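Local atomic coordinates of periplasmic binding protein/LacI transcriptional regulator (Burkholderia graminis C4D1M, PDB entry 5HQJ), a protein that probably captures a sugar in the periplasm as the solute-binding part of an ABC transporter, and here holds alpha-D-arabinopyranose. Residues I29-I34 and V58-V63; G151-I156 and I182-T187; T203-H208 and R232-M237; A236-L241 and D258-G263. All blocks are in the same frame, centred on the assembly; numbering follows the deposited sequence.

Contact 1. Residues I29-I34 and V58-V63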
loop_
_atom_site.group_PDB
_atom_site.type_symbol
_atom_site.label_atom_id
_atom_site.label_comp_id
_atom_site.label_asym_id
_atom_site.label_seq_id
_atom_site.Cartn_x
_atom_site.Cartn_y
_atom_site.Cartn_z
ATOM N N ILE A 29 -12.644 -16.737 20.210
ATOM C CA ILE A 29 -12.692 -15.810 19.085
ATOM C C ILE A 29 -11.607 -16.140 18.092
ATOM O O ILE A 29 -10.451 -16.382 18.449
ATOM C CB ILE A 29 -12.536 -14.352 19.515
ATOM C CG1 ILE A 29 -13.685 -13.946 20.431
ATOM C CG2 ILE A 29 -12.535 -13.416 18.289
ATOM C CD1 ILE A 29 -13.554 -12.538 21.006
ATOM N N SER A 30 -12.000 -16.131 16.830
ATOM C CA SER A 30 -11.125 -16.474 15.732
ATOM C C SER A 30 -11.187 -15.355 14.710
ATOM O O SER A 30 -12.279 -15.001 14.238
ATOM C CB SER A 30 -11.552 -17.801 15.101
ATOM O OG SER A 30 -10.526 -18.341 14.295
ATOM N N VAL A 31 -10.016 -14.807 14.381
ATOM C CA VAL A 31 -9.885 -13.751 13.383
ATOM C C VAL A 31 -8.811 -14.103 12.372
ATOM O O VAL A 31 -7.802 -14.726 12.699
ATOM C CB VAL A 31 -9.552 -12.383 14.031
ATOM C CG1 VAL A 31 -10.666 -11.987 14.976
ATOM C CG2 VAL A 31 -8.183 -12.389 14.753
ATOM N N ALA A 32 -9.033 -13.660 11.153
ATOM C CA ALA A 32 -8.158 -13.922 10.041
ATOM C C ALA A 32 -7.809 -12.601 9.354
ATOM O O ALA A 32 -8.687 -11.756 9.164
ATOM C CB ALA A 32 -8.812 -14.892 9.067
ATOM N N VAL A 33 -6.532 -12.431 9.011
ATOM C CA VAL A 33 -6.076 -11.251 8.290
ATOM C C VAL A 33 -5.380 -11.656 7.003
ATOM O O VAL A 33 -4.530 -12.559 7.001
ATOM C CB VAL A 33 -5.142 -10.401 9.159
ATOM C CG1 VAL A 33 -4.818 -9.111 8.447
ATOM C CG2 VAL A 33 -5.786 -10.083 10.489
ATOM N N ILE A 34 -5.756 -10.988 5.916
ATOM C CA ILE A 34 -5.367 -11.370 4.556
ATOM C C ILE A 34 -4.629 -10.237 3.889
ATOM O O ILE A 34 -5.224 -9.157 3.687
ATOM C CB ILE A 34 -6.622 -11.713 3.673
ATOM C CG1 ILE A 34 -7.488 -12.761 4.373
ATOM C CG2 ILE A 34 -6.210 -12.174 2.249
ATOM C CD1 ILE A 34 -8.859 -12.967 3.754
ATOM N N VAL A 58 -7.027 -13.753 21.500
ATOM C CA VAL A 58 -7.843 -14.454 20.514
ATOM C C VAL A 58 -6.978 -15.303 19.588
ATOM O O VAL A 58 -5.760 -15.105 19.490
ATOM C CB VAL A 58 -8.685 -13.465 19.693
ATOM C CG1 VAL A 58 -9.368 -12.484 20.615
ATOM C CG2 VAL A 58 -7.833 -12.711 18.679
ATOM N N LYS A 59 -7.625 -16.253 18.921
ATOM C CA LYS A 59 -7.000 -17.041 17.872
ATOM C C LYS A 59 -6.823 -16.155 16.655
ATOM O O LYS A 59 -7.727 -15.406 16.294
ATOM C CB LYS A 59 -7.851 -18.280 17.537
ATOM C CG LYS A 59 -7.652 -18.841 16.126
ATOM C CD LYS A 59 -6.239 -19.372 15.892
ATOM C CE LYS A 59 -6.022 -19.786 14.439
ATOM N NZ LYS A 59 -4.575 -19.972 14.123
ATOM N N TYR A 60 -5.654 -16.254 16.030
ATOM C CA TYR A 60 -5.285 -15.402 14.920
ATOM C C TYR A 60 -4.684 -16.242 13.801
ATOM O O TYR A 60 -3.845 -17.101 14.073
ATOM C CB TYR A 60 -4.288 -14.335 15.405
ATOM C CG TYR A 60 -3.599 -13.567 14.294
ATOM C CD1 TYR A 60 -4.249 -12.548 13.612
ATOM C CD2 TYR A 60 -2.291 -13.857 13.936
ATOM C CE1 TYR A 60 -3.617 -11.856 12.601
ATOM C CE2 TYR A 60 -1.646 -13.168 12.930
ATOM C CZ TYR A 60 -2.312 -12.175 12.253
ATOM O OH TYR A 60 -1.692 -11.465 11.242
ATOM N N GLN A 61 -5.115 -16.008 12.558
ATOM C CA GLN A 61 -4.399 -16.523 11.392
ATOM C C GLN A 61 -4.126 -15.461 10.331
ATOM O O GLN A 61 -4.941 -14.564 10.034
ATOM C CB GLN A 61 -5.159 -17.698 10.745
ATOM C CG GLN A 61 -6.623 -17.599 10.937
ATOM C CD GLN A 61 -7.410 -18.687 10.233
ATOM O OE1 GLN A 61 -6.874 -19.446 9.424
ATOM N NE2 GLN A 61 -8.696 -18.762 10.543
ATOM N N TRP A 62 -2.952 -15.609 9.745
ATOM C CA TRP A 62 -2.508 -14.840 8.604
ATOM C C TRP A 62 -2.641 -15.731 7.374
ATOM O O TRP A 62 -1.994 -16.776 7.295
ATOM C CB TRP A 62 -1.066 -14.379 8.878
ATOM C CG TRP A 62 -0.361 -13.603 7.838
ATOM C CD1 TRP A 62 0.626 -14.047 7.018
ATOM C CD2 TRP A 62 -0.542 -12.222 7.530
ATOM N NE1 TRP A 62 1.084 -13.027 6.224
ATOM C CE2 TRP A 62 0.376 -11.893 6.516
ATOM C CE3 TRP A 62 -1.386 -11.215 8.024
ATOM C CZ2 TRP A 62 0.455 -10.631 5.966
ATOM C CZ3 TRP A 62 -1.288 -9.943 7.468
ATOM C CH2 TRP A 62 -0.399 -9.672 6.449
ATOM N N VAL A 63 -3.516 -15.338 6.454
ATOM C CA VAL A 63 -3.847 -16.147 5.280
ATOM C C VAL A 63 -3.395 -15.459 3.998
ATOM O O VAL A 63 -3.914 -14.406 3.607
ATOM C CB VAL A 63 -5.353 -16.427 5.226
ATOM C CG1 VAL A 63 -5.656 -17.486 4.175
ATOM C CG2 VAL A 63 -5.843 -16.874 6.604
#
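The parallel pairing of Ser30 with Lys59 and of Val33 with Trp62 belongs to the first beta-alpha-beta unit of the fold: strand 30-34, helix 42-56, strand 59-62. Five backbone hydrogen bonds zip the pair together. Lys59 N gives to Ile29 O, Val31 uses both its N and its O, on Lys59 O and Gln61 N, and Val33 does the same with Gln61 O and Val63 N. The straightest is the last, from Val63 N to Val33 O (3.0 Å, 168° at the hydrogen).

On the face carrying Val31, Val33, Tyr60 and Trp62, the Tyr60 ring presents its edge to both valines. Val33 CG2 meets Tyr60 CE1 at 3.5 Å, and Val31 CG2 touches CD1 more loosely. The other branch of Val33, CG1, reaches Trp62 CZ3 at 3.8 Å, so one side chain serves two aromatics. Tyr60 CG stands anti to the backbone N (chi1 168°), which swings the ring back toward strand 30-34. This is the side covered by the crossover helix 42-56, where Asn46 OD1 pairs with Tyr60 OH.

The face with Ser30, Ala32, Lys59 and Gln61 turns to helix 71-82. Here Ser30 OG lies 3.4 Å from Lys59 CG; bent at chi2, the lysine leads away from strand 30-34, and Lys59 NZ donates to Tyr60 O at 3.0 Å, well out of that carbonyl's plane. Beyond the ladder, buried Val63 O finds no N-H or O-H donor in the model, only a CA-H...O contact from Ile34 CA.

Contact 2. Residues G151-I156 and I182-T187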
loop_
_atom_site.group_PDB
_atom_site.type_symbol
_atom_site.label_atom_id
_atom_site.label_comp_id
_atom_site.label_asym_id
_atom_site.label_seq_id
_atom_site.Cartn_x
_atom_site.Cartn_y
_atom_site.Cartn_z
ATOM N N GLY A 151 9.759 20.250 -15.572
ATOM C CA GLY A 151 10.342 18.973 -15.921
ATOM C C GLY A 151 9.393 17.852 -16.330
ATOM O O GLY A 151 8.240 17.800 -15.874
ATOM N N GLU A 152 9.890 16.939 -17.144
ATOM C CA GLU A 152 9.225 15.694 -17.421
ATOM C C GLU A 152 9.325 14.764 -16.235
ATOM O O GLU A 152 10.387 14.651 -15.632
ATOM C CB GLU A 152 9.864 14.982 -18.618
ATOM C CG GLU A 152 9.703 15.779 -19.893
ATOM C CD GLU A 152 10.385 15.152 -21.096
ATOM O OE1 GLU A 152 11.162 14.189 -20.932
ATOM O OE2 GLU A 152 10.132 15.642 -22.215
ATOM N N VAL A 153 8.229 14.097 -15.916
ATOM C CA VAL A 153 8.198 13.098 -14.859
ATOM C C VAL A 153 7.516 11.818 -15.290
ATOM O O VAL A 153 6.691 11.801 -16.213
ATOM C CB VAL A 153 7.484 13.629 -13.597
ATOM C CG1 VAL A 153 8.219 14.833 -13.039
ATOM C CG2 VAL A 153 6.030 13.937 -13.863
ATOM N N ALA A 154 7.865 10.731 -14.617
ATOM C CA ALA A 154 7.280 9.402 -14.834
ATOM C C ALA A 154 6.711 8.843 -13.537
ATOM O O ALA A 154 7.180 9.167 -12.451
ATOM C CB ALA A 154 8.300 8.422 -15.423
ATOM N N ILE A 155 5.665 8.033 -13.670
ATOM C CA ILE A 155 4.991 7.388 -12.566
ATOM C C ILE A 155 5.038 5.890 -12.761
ATOM O O ILE A 155 4.618 5.370 -13.815
ATOM C CB ILE A 155 3.499 7.850 -12.444
ATOM C CG1 ILE A 155 3.388 9.360 -12.356
ATOM C CG2 ILE A 155 2.805 7.086 -11.243
ATOM C CD1 ILE A 155 1.935 9.854 -12.352
ATOM N N ILE A 156 5.579 5.195 -11.762
ATOM C CA ILE A 156 5.738 3.726 -11.774
ATOM C C ILE A 156 4.788 3.166 -10.747
ATOM O O ILE A 156 4.867 3.545 -9.559
ATOM C CB ILE A 156 7.193 3.297 -11.470
ATOM C CG1 ILE A 156 8.191 4.050 -12.365
ATOM C CG2 ILE A 156 7.346 1.815 -11.601
ATOM C CD1 ILE A 156 7.979 3.884 -13.845
ATOM N N ILE A 182 5.469 21.179 -15.752
ATOM C CA ILE A 182 5.669 19.755 -15.543
ATOM C C ILE A 182 4.746 18.938 -16.411
ATOM O O ILE A 182 3.583 19.258 -16.570
ATOM C CB ILE A 182 5.446 19.379 -14.075
ATOM C CG1 ILE A 182 6.583 19.981 -13.243
ATOM C CG2 ILE A 182 5.365 17.856 -13.901
ATOM C CD1 ILE A 182 6.414 19.782 -11.759
ATOM N N LYS A 183 5.295 17.889 -16.999
ATOM C CA LYS A 183 4.536 16.989 -17.845
ATOM C C LYS A 183 4.771 15.560 -17.455
ATOM O O LYS A 183 5.939 15.166 -17.332
ATOM C CB LYS A 183 4.969 17.210 -19.301
ATOM C CG LYS A 183 4.275 16.381 -20.343
ATOM C CD LYS A 183 3.790 17.258 -21.476
ATOM C CE LYS A 183 2.677 16.592 -22.248
ATOM N NZ LYS A 183 1.452 16.444 -21.418
ATOM N N VAL A 184 3.716 14.799 -17.238
ATOM C CA VAL A 184 3.802 13.369 -17.020
ATOM C C VAL A 184 3.957 12.693 -18.374
ATOM O O VAL A 184 3.031 12.693 -19.231
ATOM C CB VAL A 184 2.581 12.798 -16.291
ATOM C CG1 VAL A 184 2.740 11.300 -16.119
ATOM C CG2 VAL A 184 2.391 13.476 -14.917
ATOM N N VAL A 185 5.150 12.168 -18.606
ATOM C CA VAL A 185 5.460 11.534 -19.898
ATOM C C VAL A 185 5.248 10.021 -19.894
ATOM O O VAL A 185 5.165 9.400 -20.961
ATOM C CB VAL A 185 6.898 11.889 -20.379
ATOM C CG1 VAL A 185 7.019 13.429 -20.622
ATOM C CG2 VAL A 185 7.969 11.337 -19.467
ATOM N N GLU A 186 5.072 9.428 -18.729
ATOM C CA GLU A 186 4.911 7.978 -18.618
ATOM C C GLU A 186 4.235 7.590 -17.344
ATOM O O GLU A 186 4.568 8.112 -16.267
ATOM C CB GLU A 186 6.260 7.273 -18.652
ATOM C CG GLU A 186 6.157 5.755 -18.506
ATOM C CD GLU A 186 7.461 5.059 -18.846
ATOM O OE1 GLU A 186 8.150 5.529 -19.770
ATOM O OE2 GLU A 186 7.791 4.069 -18.166
ATOM N N THR A 187 3.274 6.683 -17.461
ATOM C CA THR A 187 2.692 5.998 -16.300
ATOM C C THR A 187 2.638 4.520 -16.644
ATOM O O THR A 187 1.974 4.142 -17.612
ATOM C CB THR A 187 1.278 6.507 -15.937
ATOM O OG1 THR A 187 1.325 7.914 -15.662
ATOM C CG2 THR A 187 0.723 5.717 -14.733
#
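Val153 and Ile155 pack against Ile182 and Val184 to form the tight side of this parallel strand pair, with Val153, Ile155 and Ile182 buried. Val153 CG2 sits between two neighbours, 4.0 Å from Ile182 CG2 and 3.8 Å from Val184 CG2. Farther along, Ile155 CD1 touches Val184 CG1 at 4.1 Å, while Ile155 and Thr187 lie side by side, with Thr187 OG1 against the isoleucine's CB and CD1.

The register slips once: Val153 faces Val184, yet Ile155 faces Thr187, so strand 181-188 carries one extra residue, a beta bulge at Val185. Val153 O takes Val185 N at 2.9 Å, and the next rung, Ile155 N to Glu186 O at 2.8 Å, picks up beyond the bulge. Val185's helix-like psi of -12° makes the kink.

The other side is more open to solvent: Lys183 is exposed, Glu152 and Val185 partly so. Contact there is close but local, Val185 CG1 lying across the Glu152 chain, 3.6 Å from Glu152 CG. Glu186 OE2 hydrogen-bonds to Thr204 OG1 of helix 194-207.

Helix 163-176, the crossover of this beta-alpha-beta unit, covers the valine and isoleucine face through Leu176 and Ile172; helix 194-207 packs on Ala154 and Glu186, and strand 211-216 hydrogen-bonds along the far edge of strand 150-156.

Contact 3. Residues T203-H208 and R232-M237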
loop_
_atom_site.group_PDB
_atom_site.type_symbol
_atom_site.label_atom_id
_atom_site.label_comp_id
_atom_site.label_asym_id
_atom_site.label_seq_id
_atom_site.Cartn_x
_atom_site.Cartn_y
_atom_site.Cartn_z
ATOM N N THR A 203 13.750 1.222 -19.381
ATOM C CA THR A 203 13.123 1.735 -20.590
ATOM C C THR A 203 12.749 3.218 -20.477
ATOM O O THR A 203 12.968 4.013 -21.394
ATOM C CB THR A 203 11.893 0.877 -20.918
ATOM O OG1 THR A 203 12.328 -0.457 -21.220
ATOM C CG2 THR A 203 11.151 1.424 -22.106
ATOM N N THR A 204 12.232 3.604 -19.318
ATOM C CA THR A 204 11.908 5.002 -19.090
ATOM C C THR A 204 13.082 5.950 -19.243
ATOM O O THR A 204 12.980 7.014 -19.879
ATOM C CB THR A 204 11.333 5.207 -17.664
ATOM O OG1 THR A 204 10.269 4.285 -17.435
ATOM C CG2 THR A 204 10.851 6.654 -17.470
ATOM N N LEU A 205 14.221 5.581 -18.640
ATOM C CA LEU A 205 15.369 6.451 -18.634
ATOM C C LEU A 205 15.972 6.549 -20.032
ATOM O O LEU A 205 16.489 7.591 -20.394
ATOM C CB LEU A 205 16.417 5.952 -17.630
ATOM C CG LEU A 205 15.964 5.869 -16.163
ATOM C CD1 LEU A 205 17.134 5.368 -15.301
ATOM C CD2 LEU A 205 15.436 7.158 -15.672
ATOM N N ARG A 206 15.884 5.466 -20.804
ATOM C CA ARG A 206 16.403 5.496 -22.161
ATOM C C ARG A 206 15.561 6.378 -23.067
ATOM O O ARG A 206 16.088 7.129 -23.889
ATOM C CB ARG A 206 16.477 4.082 -22.737
ATOM C CG ARG A 206 17.525 3.207 -22.075
ATOM C CD ARG A 206 17.584 1.815 -22.686
ATOM N NE ARG A 206 18.506 0.945 -21.945
ATOM C CZ ARG A 206 18.191 -0.227 -21.399
ATOM N NH1 ARG A 206 16.972 -0.743 -21.511
ATOM N NH2 ARG A 206 19.123 -0.905 -20.751
ATOM N N ALA A 207 14.238 6.296 -22.901
ATOM C CA ALA A 207 13.326 7.089 -23.729
ATOM C C ALA A 207 13.342 8.584 -23.393
ATOM O O ALA A 207 13.119 9.421 -24.262
ATOM C CB ALA A 207 11.948 6.557 -23.600
ATOM N N HIS A 208 13.604 8.915 -22.133
ATOM C CA HIS A 208 13.597 10.306 -21.683
ATOM C C HIS A 208 14.878 10.784 -21.054
ATOM O O HIS A 208 14.952 10.879 -19.843
ATOM C CB HIS A 208 12.439 10.484 -20.682
ATOM C CG HIS A 208 11.152 9.932 -21.193
ATOM N ND1 HIS A 208 10.408 10.586 -22.147
ATOM C CD2 HIS A 208 10.510 8.764 -20.941
ATOM C CE1 HIS A 208 9.351 9.848 -22.449
ATOM N NE2 HIS A 208 9.381 8.754 -21.721
ATOM N N ARG A 232 26.432 0.698 -14.222
ATOM C CA ARG A 232 27.331 1.468 -15.072
ATOM C C ARG A 232 26.523 2.274 -16.097
ATOM O O ARG A 232 26.799 3.468 -16.278
ATOM C CB ARG A 232 28.344 0.577 -15.782
ATOM C CG ARG A 232 29.452 1.352 -16.467
ATOM C CD ARG A 232 30.199 2.196 -15.460
ATOM N NE ARG A 232 31.614 2.335 -15.788
ATOM C CZ ARG A 232 32.566 2.609 -14.901
ATOM N NH1 ARG A 232 32.265 2.768 -13.617
ATOM N NH2 ARG A 232 33.826 2.717 -15.296
ATOM N N GLU A 233 25.566 1.629 -16.769
ATOM C CA GLU A 233 24.815 2.291 -17.838
ATOM C C GLU A 233 24.128 3.556 -17.401
ATOM O O GLU A 233 24.074 4.513 -18.172
ATOM C CB GLU A 233 23.737 1.376 -18.462
ATOM C CG GLU A 233 22.885 2.153 -19.506
ATOM C CD GLU A 233 21.936 1.297 -20.355
ATOM O OE1 GLU A 233 21.837 0.073 -20.142
ATOM O OE2 GLU A 233 21.288 1.887 -21.261
ATOM N N PHE A 234 23.567 3.601 -16.187
ATOM C CA PHE A 234 22.775 4.756 -15.775
ATOM C C PHE A 234 23.344 5.561 -14.605
ATOM O O PHE A 234 22.701 6.510 -14.140
ATOM C CB PHE A 234 21.352 4.324 -15.407
ATOM C CG PHE A 234 20.600 3.652 -16.542
ATOM C CD1 PHE A 234 19.994 4.417 -17.534
ATOM C CD2 PHE A 234 20.463 2.270 -16.597
ATOM C CE1 PHE A 234 19.288 3.790 -18.590
ATOM C CE2 PHE A 234 19.759 1.653 -17.637
ATOM C CZ PHE A 234 19.177 2.427 -18.631
ATOM N N GLY A 235 24.535 5.192 -14.144
ATOM C CA GLY A 235 25.164 5.830 -12.993
ATOM C C GLY A 235 25.200 7.352 -13.039
ATOM O O GLY A 235 25.099 8.035 -12.011
ATOM N N ALA A 236 25.335 7.896 -14.241
ATOM C CA ALA A 236 25.472 9.345 -14.397
ATOM C C ALA A 236 24.163 10.090 -14.131
ATOM O O ALA A 236 24.144 11.315 -14.021
ATOM C CB ALA A 236 25.990 9.652 -15.778
HETATM N N MSE A 237 23.075 9.340 -14.020
HETATM C CA MSE A 237 21.768 9.882 -13.703
HETATM C C MSE A 237 21.636 10.147 -12.201
HETATM O O MSE A 237 20.720 10.808 -11.753
HETATM C CB MSE A 237 20.697 8.905 -14.169
HETATM C CG MSE A 237 20.829 8.528 -15.632
HETATM SE SE MSE A 237 19.172 8.821 -16.563
HETATM C CE MSE A 237 18.929 10.671 -16.038
#
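Leu205, in the last turn of helix 194-207, and Phe234, in the loop after helix 221-229, have the nearest backbones here, CA to CA 8.1 Å, so side chains alone bridge the gap.

Arg206 reaches out with its chain extended from CG to NE and grips Glu233 side-on, one nitrogen for each oxygen. Arg206 NE meets Glu233 OE2 at 3.0 Å and Arg206 NH2 meets Glu233 OE1 at 2.9 Å. Both oxygens lie in the guanidinium plane and are met on their syn side, but the two flat groups are turned 34° from each other, which lifts the nitrogens out of the carboxylate plane.

Phe234 packs alongside this salt bridge. Its CZ lies over one face of the guanidinium, 3.7 Å from Arg206 NE, and the arginine is met by the ring's edge. Glu233 CG sits over the centre of one ring face, so the glutamate both holds the arginine and covers the phenyl.

Deeper in, Leu205 CB touches Phe234 CE1 at 3.7 Å, and SE of Met237, a poorly ordered selenomethionine, approaches Leu205 CB at 4.1 Å. Leu205 also packs on Val228 and Leu229 of helix 221-229 and on Leu211 and Ile214 of strand 211-216, leaving the salt bridge at the outer margin where helix and loop meet.

Contact 4. Residues A236-L241 and D258-G263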
loop_
_atom_site.group_PDB
_atom_site.type_symbol
_atom_site.label_atom_id
_atom_site.label_comp_id
_atom_site.label_asym_id
_atom_site.label_seq_id
_atom_site.Cartn_x
_atom_site.Cartn_y
_atom_site.Cartn_z
ATOM N N ALA A 236 25.335 7.896 -14.241
ATOM C CA ALA A 236 25.472 9.345 -14.397
ATOM C C ALA A 236 24.163 10.090 -14.131
ATOM O O ALA A 236 24.144 11.315 -14.021
ATOM C CB ALA A 236 25.990 9.652 -15.778
HETATM N N MSE A 237 23.075 9.340 -14.020
HETATM C CA MSE A 237 21.768 9.882 -13.703
HETATM C C MSE A 237 21.636 10.147 -12.201
HETATM O O MSE A 237 20.720 10.808 -11.753
HETATM C CB MSE A 237 20.697 8.905 -14.169
HETATM C CG MSE A 237 20.829 8.528 -15.632
HETATM SE SE MSE A 237 19.172 8.821 -16.563
HETATM C CE MSE A 237 18.929 10.671 -16.038
ATOM N N LYS A 238 22.576 9.597 -11.425
ATOM C CA LYS A 238 22.551 9.788 -9.981
ATOM C C LYS A 238 22.653 11.275 -9.669
ATOM O O LYS A 238 23.592 11.925 -10.126
ATOM C CB LYS A 238 23.707 9.025 -9.325
ATOM C CG LYS A 238 23.638 8.985 -7.792
ATOM C CD LYS A 238 24.985 8.578 -7.172
ATOM C CE LYS A 238 24.858 8.212 -5.690
ATOM N NZ LYS A 238 24.079 9.200 -4.913
ATOM N N GLY A 239 21.710 11.804 -8.895
ATOM C CA GLY A 239 21.690 13.225 -8.545
ATOM C C GLY A 239 20.957 14.118 -9.547
ATOM O O GLY A 239 20.721 15.296 -9.306
ATOM N N LYS A 240 20.623 13.557 -10.689
ATOM C CA LYS A 240 19.970 14.321 -11.749
ATOM C C LYS A 240 18.461 14.283 -11.618
ATOM O O LYS A 240 17.723 15.214 -12.004
ATOM C CB LYS A 240 20.427 13.765 -13.110
ATOM C CG LYS A 240 19.597 14.161 -14.310
ATOM C CD LYS A 240 20.349 13.891 -15.621
ATOM C CE LYS A 240 19.492 14.201 -16.852
ATOM N NZ LYS A 240 18.023 14.065 -16.602
ATOM N N LEU A 241 17.993 13.191 -11.056
ATOM C CA LEU A 241 16.564 12.963 -10.934
ATOM C C LEU A 241 16.089 13.193 -9.534
ATOM O O LEU A 241 16.790 12.871 -8.568
ATOM C CB LEU A 241 16.227 11.538 -11.313
ATOM C CG LEU A 241 16.276 11.093 -12.748
ATOM C CD1 LEU A 241 15.940 9.620 -12.721
ATOM C CD2 LEU A 241 15.317 11.884 -13.612
ATOM N N ASP A 258 21.701 6.279 0.335
ATOM C CA ASP A 258 22.711 6.375 -0.734
ATOM C C ASP A 258 22.522 7.547 -1.699
ATOM O O ASP A 258 23.384 7.791 -2.532
ATOM C CB ASP A 258 22.715 5.095 -1.587
ATOM C CG ASP A 258 23.267 3.888 -0.858
ATOM O OD1 ASP A 258 23.915 4.068 0.190
ATOM O OD2 ASP A 258 23.063 2.758 -1.366
ATOM N N GLY A 259 21.385 8.230 -1.620
ATOM C CA GLY A 259 21.130 9.385 -2.480
ATOM C C GLY A 259 20.425 9.068 -3.785
ATOM O O GLY A 259 20.302 9.910 -4.678
ATOM N N TYR A 260 20.002 7.821 -3.943
ATOM C CA TYR A 260 19.289 7.405 -5.164
ATOM C C TYR A 260 17.793 7.749 -5.106
ATOM O O TYR A 260 17.114 7.828 -6.140
ATOM C CB TYR A 260 19.480 5.905 -5.382
ATOM C CG TYR A 260 20.871 5.506 -5.723
ATOM C CD1 TYR A 260 21.443 5.958 -6.882
ATOM C CD2 TYR A 260 21.600 4.675 -4.888
ATOM C CE1 TYR A 260 22.734 5.593 -7.236
ATOM C CE2 TYR A 260 22.899 4.307 -5.228
ATOM C CZ TYR A 260 23.453 4.785 -6.408
ATOM O OH TYR A 260 24.735 4.454 -6.805
ATOM N N ILE A 261 17.297 7.898 -3.886
ATOM C CA ILE A 261 15.924 8.285 -3.590
ATOM C C ILE A 261 15.990 9.543 -2.735
ATOM O O ILE A 261 16.831 9.624 -1.832
ATOM C CB ILE A 261 15.187 7.118 -2.883
ATOM C CG1 ILE A 261 15.195 5.880 -3.804
ATOM C CG2 ILE A 261 13.757 7.497 -2.430
ATOM C CD1 ILE A 261 14.619 4.624 -3.202
ATOM N N GLN A 262 15.138 10.523 -3.023
ATOM C CA GLN A 262 15.153 11.830 -2.339
ATOM C C GLN A 262 14.088 11.963 -1.266
ATOM O O GLN A 262 14.239 12.739 -0.331
ATOM C CB GLN A 262 14.997 12.956 -3.362
ATOM C CG GLN A 262 16.252 13.278 -4.167
ATOM C CD GLN A 262 16.775 12.094 -4.942
ATOM O OE1 GLN A 262 16.058 11.485 -5.734
ATOM N NE2 GLN A 262 18.015 11.728 -4.684
ATOM N N GLY A 263 13.010 11.207 -1.392
ATOM C CA GLY A 263 11.938 11.275 -0.414
ATOM C C GLY A 263 11.100 10.032 -0.471
ATOM O O GLY A 263 10.976 9.422 -1.549
HETATM O O HOH W 1 20.256 10.020 -7.665
#
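Lys238 and Tyr260 make the cation-pi part of this meeting of two loops. The lysine chain runs across one face of the ring at about a right angle to the tyrosine, and its NZ stands 4.6 Å from the centroid of the Tyr260 ring, only 15° off the normal. Lys238 CE adds a CH-pi contact over the same face, and CG packs on Tyr260 CE1 at 3.6 Å.

Hydrogen bonding takes the same ammonium. A turn at the far end (chi4 -47°) brings Lys238 NZ to Asp258 O, 2.9 Å away and in the carbonyl plane. That carbonyl lies at the C-terminal end of the helix that Gly259, with positive phi, ends in a Schellman motif; having no side chain, the glycine lets the ammonium come close.

One water bridges the backbones, accepting from Gly239 N and donating to Gly259 O at 3.0 Å. Gly259 O also takes a weak bond from Gln262 NE2.

Leu241 O and Gln262 OE1, both acceptors, lie 3.2 Å apart without bonding; Gln262 OE1 takes its hydrogen bond from Val243 N. The lysine's charge is thus shared between a pi face and a carbonyl at a helix C-terminus, an end whose dipole would probably welcome a positive group.

How the contacts relate
Contact 1 lies in one lobe of the protein and contacts 2, 3 and 4 in the other, with about 41 to 45 Å between its centre and theirs. The sugar sits between the two lobes: the side chain of Trp62 in contact 1 is about 10 Å from it, that of Ile156 in contact 2 about 11 Å, so neither contact forms the pocket wall itself. Contacts 1 and 2 are equivalent pairings, each joining an edge strand to its neighbour. Contact 2 meets contact 3 where Glu186 OE2 lies 2.6 Å from Thr204 OG1, probably a hydrogen bond. Contacts 3 and 4 share Ala236 and Met237 and touch through Leu205 CD2 and Leu241 CD1, 3.9 Å apart.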